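Local coordinates for protein predicted protease of the collagenase family (Methanopyrus kandleri, PDB 5D88) that probably acts as a peptidase of the U32 family, built on a TIM barrel and binding zinc between two subunits, at residues 186-191 / 243-248; 136-141 / 161-166; 52-57 / 206-211. All blocks are in the same frame, centred on the assembly; numbering follows the deposited sequence.

Contact 1 (186-191 / 243-248)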
ATOM      1  N   LEU A 186     -12.641 -16.045  10.017  1.00 32.05           N
ATOM      2  CA  LEU A 186     -11.465 -15.928   9.166  1.00 31.33           C
ATOM      3  C   LEU A 186     -11.710 -16.585   7.816  1.00 30.38           C
ATOM      4  O   LEU A 186     -12.183 -17.728   7.736  1.00 33.45           O
ATOM      5  CB  LEU A 186     -10.239 -16.540   9.825  1.00 32.10           C
ATOM      6  CG  LEU A 186      -9.847 -15.880  11.133  1.00 34.04           C
ATOM      7  CD1 LEU A 186      -8.641 -16.610  11.644  1.00 37.77           C
ATOM      8  CD2 LEU A 186      -9.545 -14.394  10.974  1.00 34.29           C
ATOM      9  N   ARG A 187     -11.346 -15.862   6.767  1.00 29.59           N
ATOM     10  CA  ARG A 187     -11.481 -16.294   5.388  1.00 29.57           C
ATOM     11  C   ARG A 187     -10.103 -16.441   4.767  1.00 30.22           C
ATOM     12  O   ARG A 187      -9.174 -15.692   5.092  1.00 29.72           O
ATOM     13  CB  ARG A 187     -12.295 -15.269   4.602  1.00 29.19           C
ATOM     14  CG  ARG A 187     -12.488 -15.551   3.122  1.00 30.57           C
ATOM     15  CD  ARG A 187     -13.278 -14.423   2.436  1.00 30.95           C
ATOM     16  NE  ARG A 187     -14.710 -14.517   2.667  1.00 31.51           N
ATOM     17  CZ  ARG A 187     -15.632 -13.845   1.988  1.00 31.97           C
ATOM     18  NH1 ARG A 187     -15.288 -13.016   1.007  1.00 30.83           N
ATOM     19  NH2 ARG A 187     -16.910 -14.004   2.289  1.00 33.75           N
ATOM     20  N   THR A 188      -9.992 -17.403   3.851  1.00 30.78           N
ATOM     21  CA  THR A 188      -8.806 -17.589   3.031  1.00 31.12           C
ATOM     22  C   THR A 188      -9.171 -17.407   1.569  1.00 30.76           C
ATOM     23  O   THR A 188     -10.220 -17.882   1.118  1.00 32.93           O
ATOM     24  CB  THR A 188      -8.197 -18.982   3.246  1.00 33.94           C
ATOM     25  OG1 THR A 188      -7.100 -19.160   2.354  1.00 36.02           O
ATOM     26  CG2 THR A 188      -9.218 -20.082   3.000  1.00 35.96           C
ATOM     27  N   ALA A 189      -8.318 -16.694   0.845  1.00 30.06           N
ATOM     28  CA  ALA A 189      -8.482 -16.470  -0.586  1.00 28.91           C
ATOM     29  C   ALA A 189      -7.548 -17.391  -1.340  1.00 30.46           C
ATOM     30  O   ALA A 189      -6.345 -17.384  -1.082  1.00 34.15           O
ATOM     31  CB  ALA A 189      -8.171 -15.022  -0.953  1.00 31.34           C
ATOM     32  N   VAL A 190      -8.100 -18.165  -2.277  1.00 30.50           N
ATOM     33  CA  VAL A 190      -7.341 -19.135  -3.070  1.00 30.84           C
ATOM     34  C   VAL A 190      -7.175 -18.610  -4.489  1.00 30.07           C
ATOM     35  O   VAL A 190      -8.163 -18.310  -5.167  1.00 29.44           O
ATOM     36  CB  VAL A 190      -8.042 -20.499  -3.092  1.00 33.38           C
ATOM     37  CG1 VAL A 190      -7.224 -21.510  -3.893  1.00 35.37           C
ATOM     38  CG2 VAL A 190      -8.306 -20.964  -1.655  1.00 37.43           C
ATOM     39  N   GLY A 191      -5.933 -18.562  -4.953  1.00 29.56           N
ATOM     40  CA  GLY A 191      -5.631 -17.981  -6.235  1.00 30.82           C
ATOM     41  C   GLY A 191      -5.326 -16.517  -6.144  1.00 30.88           C
ATOM     42  O   GLY A 191      -5.425 -15.805  -7.150  1.00 34.30           O
ATOM     43  N   ASP A 243     -12.818 -20.417   8.455  1.00 34.97           N
ATOM     44  CA  ASP A 243     -14.265 -20.500   8.486  1.00 34.54           C
ATOM     45  C   ASP A 243     -14.890 -20.361   7.112  1.00 35.87           C
ATOM     46  O   ASP A 243     -16.004 -20.862   6.900  1.00 36.35           O
ATOM     47  CB  ASP A 243     -14.813 -19.396   9.391  1.00 36.77           C
ATOM     48  CG  ASP A 243     -14.222 -19.444  10.780  1.00 38.19           C
ATOM     49  OD1 ASP A 243     -14.476 -20.432  11.497  1.00 39.63           O
ATOM     50  OD2 ASP A 243     -13.495 -18.507  11.146  1.00 38.05           O
ATOM     51  N   GLU A 244     -14.190 -19.694   6.187  1.00 33.57           N
ATOM     52  CA  GLU A 244     -14.695 -19.369   4.860  1.00 32.75           C
ATOM     53  C   GLU A 244     -13.572 -19.515   3.864  1.00 32.12           C
ATOM     54  O   GLU A 244     -12.434 -19.148   4.163  1.00 33.44           O
ATOM     55  CB  GLU A 244     -15.219 -17.931   4.774  1.00 32.72           C
ATOM     56  CG  GLU A 244     -16.344 -17.664   5.733  1.00 34.69           C
ATOM     57  CD  GLU A 244     -16.892 -16.248   5.675  1.00 36.99           C
ATOM     58  OE1 GLU A 244     -16.525 -15.459   4.765  1.00 35.70           O
ATOM     59  OE2 GLU A 244     -17.710 -15.924   6.566  1.00 40.55           O
ATOM     60  N   VAL A 245     -13.910 -20.011   2.675  1.00 33.04           N
ATOM     61  CA  VAL A 245     -12.975 -20.156   1.570  1.00 33.44           C
ATOM     62  C   VAL A 245     -13.509 -19.337   0.417  1.00 33.03           C
ATOM     63  O   VAL A 245     -14.681 -19.468   0.051  1.00 35.83           O
ATOM     64  CB  VAL A 245     -12.796 -21.626   1.143  1.00 35.74           C
ATOM     65  CG1 VAL A 245     -11.873 -21.720  -0.055  1.00 37.24           C
ATOM     66  CG2 VAL A 245     -12.224 -22.426   2.269  1.00 39.18           C
ATOM     67  N   PHE A 246     -12.656 -18.497  -0.146  1.00 30.17           N
ATOM     68  CA  PHE A 246     -13.012 -17.627  -1.258  1.00 29.25           C
ATOM     69  C   PHE A 246     -12.144 -18.030  -2.436  1.00 30.16           C
ATOM     70  O   PHE A 246     -10.920 -17.855  -2.403  1.00 31.71           O
ATOM     71  CB  PHE A 246     -12.805 -16.169  -0.859  1.00 29.89           C
ATOM     72  CG  PHE A 246     -12.933 -15.180  -1.976  1.00 29.40           C
ATOM     73  CD1 PHE A 246     -13.816 -15.359  -3.027  1.00 30.93           C
ATOM     74  CD2 PHE A 246     -12.164 -14.025  -1.947  1.00 31.97           C
ATOM     75  CE1 PHE A 246     -13.903 -14.400  -4.046  1.00 31.06           C
ATOM     76  CE2 PHE A 246     -12.265 -13.064  -2.957  1.00 33.27           C
ATOM     77  CZ  PHE A 246     -13.131 -13.260  -4.002  1.00 32.06           C
ATOM     78  N   ILE A 247     -12.780 -18.568  -3.467  1.00 30.58           N
ATOM     79  CA  ILE A 247     -12.086 -19.011  -4.670  1.00 31.16           C
ATOM     80  C   ILE A 247     -12.076 -17.874  -5.681  1.00 29.92           C
ATOM     81  O   ILE A 247     -13.136 -17.448  -6.151  1.00 30.81           O
ATOM     82  CB  ILE A 247     -12.768 -20.250  -5.262  1.00 35.16           C
ATOM     83  CG1 ILE A 247     -12.862 -21.350  -4.212  1.00 41.23           C
ATOM     84  CG2 ILE A 247     -12.037 -20.696  -6.501  1.00 34.82           C
ATOM     85  CD1 ILE A 247     -11.532 -21.773  -3.673  1.00 45.99           C
ATOM     86  N   LEU A 248     -10.881 -17.398  -6.048  1.00 29.86           N
ATOM     87  CA  LEU A 248     -10.790 -16.378  -7.095  1.00 34.98           C
ATOM     88  C   LEU A 248     -10.755 -17.000  -8.485  1.00 40.50           C
ATOM     89  O   LEU A 248     -11.609 -16.713  -9.324  1.00 45.20           O
ATOM     90  CB  LEU A 248      -9.541 -15.524  -6.932  1.00 38.16           C
ATOM     91  CG  LEU A 248      -9.570 -14.400  -5.949  1.00 38.22           C
ATOM     92  CD1 LEU A 248      -9.550 -15.055  -4.606  1.00 41.17           C
ATOM     93  CD2 LEU A 248      -8.391 -13.492  -6.153  1.00 39.98           C
TER

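Contact 2 (136-141 / 161-166). With ACT (acetate ion), chain C.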
ATOM      1  N   THR A 136     -22.686  -7.564   6.039  1.00 32.50           N
ATOM      2  CA  THR A 136     -21.477  -8.262   6.462  1.00 29.74           C
ATOM      3  C   THR A 136     -20.261  -7.471   6.001  1.00 28.68           C
ATOM      4  O   THR A 136     -20.126  -7.178   4.812  1.00 30.32           O
ATOM      5  CB  THR A 136     -21.409  -9.677   5.871  1.00 31.19           C
ATOM      6  OG1 THR A 136     -22.606 -10.388   6.152  1.00 33.26           O
ATOM      7  CG2 THR A 136     -20.243 -10.452   6.463  1.00 33.06           C
ATOM      8  N   VAL A 137     -19.369  -7.140   6.926  1.00 27.11           N
ATOM      9  CA  VAL A 137     -18.170  -6.365   6.616  1.00 27.21           C
ATOM     10  C   VAL A 137     -16.988  -7.324   6.552  1.00 26.21           C
ATOM     11  O   VAL A 137     -16.564  -7.874   7.577  1.00 27.85           O
ATOM     12  CB  VAL A 137     -17.927  -5.258   7.647  1.00 28.50           C
ATOM     13  CG1 VAL A 137     -16.708  -4.436   7.273  1.00 30.38           C
ATOM     14  CG2 VAL A 137     -19.143  -4.367   7.770  1.00 30.71           C
ATOM     15  N   VAL A 138     -16.470  -7.536   5.342  1.00 26.28           N
ATOM     16  CA  VAL A 138     -15.383  -8.480   5.073  1.00 26.01           C
ATOM     17  C   VAL A 138     -14.137  -7.676   4.722  1.00 25.23           C
ATOM     18  O   VAL A 138     -14.159  -6.861   3.792  1.00 25.56           O
ATOM     19  CB  VAL A 138     -15.729  -9.432   3.921  1.00 26.57           C
ATOM     20  CG1 VAL A 138     -14.602 -10.443   3.691  1.00 27.35           C
ATOM     21  CG2 VAL A 138     -17.034 -10.133   4.164  1.00 28.23           C
ATOM     22  N   VAL A 139     -13.048  -7.910   5.446  1.00 24.41           N
ATOM     23  CA  VAL A 139     -11.771  -7.303   5.093  1.00 23.77           C
ATOM     24  C   VAL A 139     -11.109  -8.150   4.012  1.00 22.72           C
ATOM     25  O   VAL A 139     -10.838  -9.345   4.206  1.00 24.02           O
ATOM     26  CB  VAL A 139     -10.858  -7.164   6.309  1.00 23.73           C
ATOM     27  CG1 VAL A 139      -9.517  -6.568   5.886  1.00 24.30           C
ATOM     28  CG2 VAL A 139     -11.525  -6.289   7.375  1.00 24.97           C
ATOM     29  N   SER A 140     -10.837  -7.522   2.879  1.00 22.75           N
ATOM     30  CA  SER A 140     -10.212  -8.181   1.748  1.00 21.58           C
ATOM     31  C   SER A 140      -8.785  -8.601   2.058  1.00 22.30           C
ATOM     32  O   SER A 140      -8.085  -7.973   2.842  1.00 24.28           O
ATOM     33  CB  SER A 140     -10.185  -7.234   0.545  1.00 22.90           C
ATOM     34  OG  SER A 140      -9.718  -7.908  -0.625  1.00 24.94           O
ATOM     35  N   HIS A 141      -8.336  -9.656   1.370  1.00 23.54           N
ATOM     36  CA  HIS A 141      -6.925 -10.002   1.393  1.00 24.92           C
ATOM     37  C   HIS A 141      -6.043  -8.867   0.883  1.00 25.02           C
ATOM     38  O   HIS A 141      -4.855  -8.845   1.198  1.00 26.36           O
ATOM     39  CB  HIS A 141      -6.696 -11.279   0.576  1.00 26.52           C
ATOM     40  CG  HIS A 141      -6.720 -11.059  -0.895  1.00 25.93           C
ATOM     41  ND1 HIS A 141      -7.893 -10.923  -1.605  1.00 26.34           N
ATOM     42  CD2 HIS A 141      -5.715 -10.922  -1.789  1.00 27.13           C
ATOM     43  CE1 HIS A 141      -7.610 -10.682  -2.869  1.00 26.65           C
ATOM     44  NE2 HIS A 141      -6.296 -10.696  -3.013  1.00 28.21           N
ATOM     45  N   VAL A 161     -15.615 -10.336   9.233  1.00 29.28           N
ATOM     46  CA  VAL A 161     -14.824 -11.396   8.612  1.00 28.91           C
ATOM     47  C   VAL A 161     -13.513 -10.766   8.186  1.00 28.63           C
ATOM     48  O   VAL A 161     -13.511  -9.661   7.634  1.00 28.35           O
ATOM     49  CB  VAL A 161     -15.535 -11.981   7.373  1.00 28.28           C
ATOM     50  CG1 VAL A 161     -14.717 -13.072   6.722  1.00 29.12           C
ATOM     51  CG2 VAL A 161     -16.912 -12.457   7.717  1.00 30.23           C
ATOM     52  N   ILE A 162     -12.402 -11.458   8.421  1.00 27.75           N
ATOM     53  CA  ILE A 162     -11.097 -10.999   7.967  1.00 27.18           C
ATOM     54  C   ILE A 162     -10.509 -12.055   7.049  1.00 27.43           C
ATOM     55  O   ILE A 162     -10.399 -13.224   7.429  1.00 28.27           O
ATOM     56  CB  ILE A 162     -10.155 -10.694   9.136  1.00 27.09           C
ATOM     57  CG1 ILE A 162     -10.692  -9.484   9.914  1.00 27.80           C
ATOM     58  CG2 ILE A 162      -8.763 -10.381   8.606  1.00 30.72           C
ATOM     59  CD1 ILE A 162      -9.910  -9.128  11.159  1.00 31.51           C
ATOM     60  N   THR A 163     -10.159 -11.643   5.839  1.00 26.06           N
ATOM     61  CA  THR A 163      -9.424 -12.484   4.904  1.00 26.71           C
ATOM     62  C   THR A 163      -7.941 -12.293   5.198  1.00 27.07           C
ATOM     63  O   THR A 163      -7.441 -11.161   5.162  1.00 29.26           O
ATOM     64  CB  THR A 163      -9.730 -12.104   3.451  1.00 26.28           C
ATOM     65  OG1 THR A 163     -11.135 -11.957   3.254  1.00 28.13           O
ATOM     66  CG2 THR A 163      -9.246 -13.170   2.519  1.00 26.21           C
ATOM     67  N   VAL A 164      -7.250 -13.372   5.549  1.00 28.07           N
ATOM     68  CA  VAL A 164      -5.828 -13.238   5.839  1.00 29.06           C
ATOM     69  C   VAL A 164      -5.053 -13.015   4.543  1.00 27.69           C
ATOM     70  O   VAL A 164      -5.481 -13.381   3.439  1.00 28.14           O
ATOM     71  CB  VAL A 164      -5.281 -14.465   6.585  1.00 30.36           C
ATOM     72  CG1 VAL A 164      -6.015 -14.682   7.902  1.00 32.77           C
ATOM     73  CG2 VAL A 164      -5.337 -15.714   5.687  1.00 32.76           C
ATOM     74  N   ASP A 165      -3.875 -12.417   4.683  1.00 26.32           N
ATOM     75  CA  ASP A 165      -2.974 -12.386   3.550  1.00 25.60           C
ATOM     76  C   ASP A 165      -2.706 -13.820   3.090  1.00 27.83           C
ATOM     77  O   ASP A 165      -2.498 -14.716   3.925  1.00 28.72           O
ATOM     78  CB  ASP A 165      -1.658 -11.691   3.886  1.00 27.45           C
ATOM     79  CG  ASP A 165      -0.723 -11.649   2.686  1.00 29.49           C
ATOM     80  OD1 ASP A 165      -0.871 -10.740   1.847  1.00 30.91           O
ATOM     81  OD2 ASP A 165       0.122 -12.545   2.548  1.00 29.63           O
ATOM     82  N   PRO A 166      -2.712 -14.077   1.783  1.00 27.09           N
ATOM     83  CA  PRO A 166      -2.583 -15.462   1.297  1.00 29.79           C
ATOM     84  C   PRO A 166      -1.310 -16.175   1.737  1.00 30.13           C
ATOM     85  O   PRO A 166      -1.262 -17.421   1.704  1.00 31.15           O
ATOM     86  CB  PRO A 166      -2.634 -15.296  -0.228  1.00 30.80           C
ATOM     87  CG  PRO A 166      -3.399 -14.103  -0.437  1.00 31.11           C
ATOM     88  CD  PRO A 166      -3.098 -13.162   0.698  1.00 27.15           C
TER
HETATM   89  C   ACT C 302      -5.019 -10.534  -6.324  1.00 29.69           C
HETATM   90  O   ACT C 302      -4.656 -11.024  -5.228  1.00 28.53           O
HETATM   91  OXT ACT C 302      -5.035  -9.283  -6.393  1.00 30.11           O
HETATM   92  CH3 ACT C 302      -5.380 -11.402  -7.498  1.00 29.97           C
HETATM   93  O   HOH W   1      -6.191  -8.952   4.627  1.00 30.72           O
HETATM   94  O   HOH W   2      -2.413  -9.217   0.012  1.00 27.86           O

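Contact 3 (52-57 / 206-211). With ZN (zinc ion), chain B; ACT (acetate ion), chain C.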
ATOM      1  N   GLY A  52     -14.142   1.030  -7.310  1.00 23.66           N
ATOM      2  CA  GLY A  52     -12.757   0.802  -6.943  1.00 22.63           C
ATOM      3  C   GLY A  52     -12.485  -0.599  -6.435  1.00 21.80           C
ATOM      4  O   GLY A  52     -12.981  -1.010  -5.378  1.00 22.30           O
ATOM      5  N   VAL A  53     -11.693  -1.335  -7.212  1.00 21.51           N
ATOM      6  CA  VAL A  53     -11.311  -2.713  -6.930  1.00 22.34           C
ATOM      7  C   VAL A  53      -9.788  -2.810  -7.025  1.00 22.13           C
ATOM      8  O   VAL A  53      -9.201  -2.398  -8.032  1.00 22.31           O
ATOM      9  CB  VAL A  53     -11.982  -3.696  -7.911  1.00 22.82           C
ATOM     10  CG1 VAL A  53     -11.542  -5.131  -7.595  1.00 22.72           C
ATOM     11  CG2 VAL A  53     -13.511  -3.572  -7.820  1.00 24.27           C
ATOM     12  N   ALA A  54      -9.153  -3.332  -5.969  1.00 22.36           N
ATOM     13  CA  ALA A  54      -7.709  -3.568  -5.953  1.00 22.17           C
ATOM     14  C   ALA A  54      -7.326  -4.975  -6.383  1.00 21.46           C
ATOM     15  O   ALA A  54      -6.208  -5.194  -6.864  1.00 23.53           O
ATOM     16  CB  ALA A  54      -7.152  -3.315  -4.552  1.00 21.47           C
ATOM     17  N   THR A  55      -8.204  -5.945  -6.175  1.00 21.69           N
ATOM     18  CA  THR A  55      -7.917  -7.307  -6.603  1.00 22.42           C
ATOM     19  C   THR A  55      -7.665  -7.307  -8.106  1.00 22.39           C
ATOM     20  O   THR A  55      -8.381  -6.648  -8.863  1.00 23.08           O
ATOM     21  CB  THR A  55      -9.087  -8.222  -6.234  1.00 24.79           C
ATOM     22  OG1 THR A  55      -9.125  -8.404  -4.807  1.00 25.43           O
ATOM     23  CG2 THR A  55      -8.949  -9.591  -6.835  1.00 27.38           C
ATOM     24  N   LEU A  56      -6.625  -8.030  -8.518  1.00 23.48           N
ATOM     25  CA  LEU A  56      -6.136  -8.031  -9.899  1.00 24.16           C
ATOM     26  C   LEU A  56      -6.823  -9.149 -10.675  1.00 26.90           C
ATOM     27  O   LEU A  56      -6.541 -10.340 -10.459  1.00 27.94           O
ATOM     28  CB  LEU A  56      -4.618  -8.198  -9.930  1.00 24.31           C
ATOM     29  CG  LEU A  56      -3.791  -7.167  -9.152  1.00 24.20           C
ATOM     30  CD1 LEU A  56      -2.303  -7.450  -9.233  1.00 27.15           C
ATOM     31  CD2 LEU A  56      -4.084  -5.746  -9.634  1.00 25.58           C
ATOM     32  N   LEU A  57      -7.665  -8.767 -11.625  1.00 26.70           N
ATOM     33  CA  LEU A  57      -8.524  -9.694 -12.339  1.00 27.25           C
ATOM     34  C   LEU A  57      -8.317  -9.637 -13.841  1.00 28.85           C
ATOM     35  O   LEU A  57      -7.813  -8.642 -14.369  1.00 28.08           O
ATOM     36  CB  LEU A  57      -9.997  -9.395 -12.047  1.00 28.67           C
ATOM     37  CG  LEU A  57     -10.339  -9.481 -10.573  1.00 27.97           C
ATOM     38  CD1 LEU A  57     -11.795  -9.091 -10.375  1.00 30.38           C
ATOM     39  CD2 LEU A  57     -10.050 -10.881 -10.021  1.00 30.29           C
ATOM     40  N   LEU A 206      -2.617   0.947  -8.317  1.00 21.06           N
ATOM     41  CA  LEU A 206      -2.896   1.358  -9.689  1.00 21.55           C
ATOM     42  C   LEU A 206      -4.274   0.881 -10.135  1.00 21.52           C
ATOM     43  O   LEU A 206      -5.066   1.657 -10.672  1.00 22.31           O
ATOM     44  CB  LEU A 206      -1.822   0.816 -10.632  1.00 21.55           C
ATOM     45  CG  LEU A 206      -1.999   1.164 -12.120  1.00 23.37           C
ATOM     46  CD1 LEU A 206      -1.858   2.654 -12.372  1.00 29.33           C
ATOM     47  CD2 LEU A 206      -1.001   0.334 -12.961  1.00 25.67           C
ATOM     48  N   PHE A 207      -4.574  -0.406  -9.953  1.00 20.68           N
ATOM     49  CA  PHE A 207      -5.881  -0.882 -10.398  1.00 20.90           C
ATOM     50  C   PHE A 207      -7.022  -0.263  -9.582  1.00 21.21           C
ATOM     51  O   PHE A 207      -8.128  -0.100 -10.098  1.00 22.05           O
ATOM     52  CB  PHE A 207      -5.944  -2.405 -10.344  1.00 21.43           C
ATOM     53  CG  PHE A 207      -5.423  -3.071 -11.565  1.00 21.06           C
ATOM     54  CD1 PHE A 207      -4.068  -3.100 -11.817  1.00 22.02           C
ATOM     55  CD2 PHE A 207      -6.293  -3.645 -12.478  1.00 23.34           C
ATOM     56  CE1 PHE A 207      -3.568  -3.724 -12.952  1.00 24.50           C
ATOM     57  CE2 PHE A 207      -5.809  -4.284 -13.632  1.00 25.90           C
ATOM     58  CZ  PHE A 207      -4.442  -4.313 -13.872  1.00 25.87           C
ATOM     59  N   SER A 208      -6.784   0.058  -8.309  1.00 20.76           N
ATOM     60  CA  SER A 208      -7.798   0.709  -7.486  1.00 21.54           C
ATOM     61  C   SER A 208      -8.289   1.976  -8.156  1.00 21.49           C
ATOM     62  O   SER A 208      -9.477   2.311  -8.082  1.00 23.76           O
ATOM     63  CB  SER A 208      -7.233   1.069  -6.097  1.00 22.88           C
ATOM     64  OG  SER A 208      -6.920  -0.076  -5.306  1.00 22.37           O
ATOM     65  N   HIS A 209      -7.363   2.723  -8.751  1.00 20.87           N
ATOM     66  CA  HIS A 209      -7.694   3.963  -9.439  1.00 21.70           C
ATOM     67  C   HIS A 209      -8.258   3.698 -10.826  1.00 23.56           C
ATOM     68  O   HIS A 209      -9.227   4.338 -11.246  1.00 24.70           O
ATOM     69  CB  HIS A 209      -6.444   4.831  -9.551  1.00 22.46           C
ATOM     70  CG  HIS A 209      -6.099   5.567  -8.306  1.00 22.49           C
ATOM     71  ND1 HIS A 209      -6.643   6.791  -7.993  1.00 24.08           N
ATOM     72  CD2 HIS A 209      -5.231   5.275  -7.314  1.00 22.85           C
ATOM     73  CE1 HIS A 209      -6.140   7.212  -6.842  1.00 25.28           C
ATOM     74  NE2 HIS A 209      -5.274   6.314  -6.417  1.00 22.81           N
ATOM     75  N   ALA A 210      -7.665   2.757 -11.551  1.00 21.93           N
ATOM     76  CA  ALA A 210      -8.111   2.492 -12.909  1.00 22.36           C
ATOM     77  C   ALA A 210      -9.587   2.125 -12.928  1.00 22.90           C
ATOM     78  O   ALA A 210     -10.373   2.677 -13.709  1.00 23.67           O
ATOM     79  CB  ALA A 210      -7.261   1.381 -13.516  1.00 23.74           C
ATOM     80  N   THR A 211      -9.969   1.170 -12.091  1.00 22.05           N
ATOM     81  CA  THR A 211     -11.353   0.728 -12.021  1.00 22.20           C
ATOM     82  C   THR A 211     -12.268   1.865 -11.594  1.00 23.38           C
ATOM     83  O   THR A 211     -13.298   2.115 -12.225  1.00 24.11           O
ATOM     84  CB  THR A 211     -11.453  -0.458 -11.061  1.00 23.09           C
ATOM     85  OG1 THR A 211     -10.874  -0.125  -9.789  1.00 22.45           O
ATOM     86  CG2 THR A 211     -10.718  -1.678 -11.658  1.00 23.56           C
TER
HETATM   87 ZN    ZN B 301      -3.841   6.494  -4.974  0.50 23.67          ZN
HETATM   88  C   ACT C 302      -5.019 -10.534  -6.324  1.00 29.69           C
HETATM   89  O   ACT C 302      -4.656 -11.024  -5.228  1.00 28.53           O
HETATM   90  OXT ACT C 302      -5.035  -9.283  -6.393  1.00 30.11           O
HETATM   91  CH3 ACT C 302      -5.380 -11.402  -7.498  1.00 29.97           C

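Contact 1 (186-191 / 243-248)
Glu244 OE1 takes two hydrogen bonds from one arginine, in a salt bridge. Arg187 comes side-on, with NE at 2.9 Å from Glu244 OE1 and NH2 also at 2.9 Å from Glu244 OE1. The oxygen lies at the edge of the guanidinium, near its plane, but the guanidinium and carboxylate planes are 48° apart. NE uses the anti lone pair of OE1, while NH2 meets OE1 from above the carboxylate plane. The Arg187 side chain leaves the strand with CG anti to the backbone N and bends at chi3 (-79°), which brings its head to the acid. Glu244 OE2 forms a salt bridge with Arg23, and Arg187 also bonds Gln81 through NH2 and makes a cation-pi contact with Trp25, so the buried guanidinium has several partners, which probably offsets its charge. Backbone hydrogen bonds lace the parallel strands, such as Phe246 N to Thr188 O at 2.8 Å. At the start of the ladder Leu186 O accepts from both Asp243 N and Glu244 N. Asp243 OD2 in turn takes Leu186 N in a nearly straight bond of 2.8 Å (174°), and it also forms a salt bridge with Arg179. On the face of Thr188 and Val245, Ile247 CD1 packs 3.8 Å from Val190 CB. These are strands seven and eight of the TIM barrel. Strand 161-163 flanks 185-190, strand 23-27 flanks 244-247 and closes the barrel, and helix 172-181 packs on Leu186.

Contact 2 (136-141 / 161-166)
Val138 and Val161 stand side by side and point the same way, Val138 CG2 lying 4.0 Å from Val161 CB. On the other face of the sheet Val139 and Ile162 repeat this more loosely, and both also touch Phe154 of helix 148-157. Thr163 lies obliquely across Val138. Its OG1 is anti to its own carbonyl carbon (chi1 -47°), which turns the hydroxyl back to the neighbouring strand. There Thr163 OG1 donates to Val139 O at 2.8 Å from above the carbonyl plane. Thr163 N reaches the same Val139 O at 2.9 Å, in the plane, so one carbonyl is held by two donors. The other branch, Thr163 CG2, lies 3.7 Å from His141 CB. His141 CG sits in the crowded position between backbone N and carbonyl carbon (chi1 76°), and its side chain crosses Pro166 at about a right angle. His141 NE2 donates to ACT O at 2.8 Å, at the ring edge. Past the strand ends a water joins Ser140 O to Thr163 O, and another joins His141 O to Asp165 OD1. Thr194 OG1 also holds Asp165 OD2, and Phe195 N holds OD1. This is a parallel beta-alpha-beta unit of the barrel, with polar ends at the C-terminal mouth. The acetate, probably from the crystallisation liquor, also bonds Ile193, Arg204 and Leu56. It may mark an anion-binding pocket, and its charge would tend to favour a protonated His141.

Contact 3 (52-57 / 206-211)
The Phe207 ring carries Leu56 CD2 over one face, offset toward the rim. This CH-pi contact has Leu56 CD2 3.8 Å from the ring centroid, and the two side chains cross at about a right angle. The closest ring atom is Phe207 CD1, at 3.4 Å from Leu56 CD2. His209 leaves the helix on the side turned from the loop, and its imidazole, the other flat group, binds zinc through His209 NE2, 2.0 Å from the ion. Glu213 holds its ND1 and probably fixes the ring, while Cys88 completes this subunit's share of the zinc site and His209 and Cys88 of the second subunit supply the rest. One turn along the helix from Phe207, Thr211 ties loop to helix. Thr211 OG1 sits between backbone N and carbonyl carbon (chi1 53°), donates to Phe207 O at 2.8 Å, and accepts from Val53 N at 3.0 Å in a nearly straight bond (172°). Ser208 OG touches Ala54 CB at 3.3 Å but bonds Arg204 O and Thr87 N. The loop between strand 43-47 and helix 63-75 thus lies against helix 200-213, with Val53 also on Leu83 of strand 79-83.

In the fold
The chain first enters contact 3 at residues 52-57, in the loop after strand 43-47, and returns to it 149 residues later at helix 200-213. Contact 2 lies within that loop, where strands 136-139 and 161-163 close a beta-alpha-beta unit of the barrel. Contact 1 opens next at 186-191, still before contact 3 closes, and ends at 243-248, so contacts 1 and 3 cross. Contacts 1 and 2 share the sheet through neighbouring strands 161-163 and 185-190, and Arg187 bonds to Ile162 and Val164. Thr55 of contact 3 packs on both Leu248 and His141, linking the loop that packs on the zinc-binding helix to contacts 1 and 2.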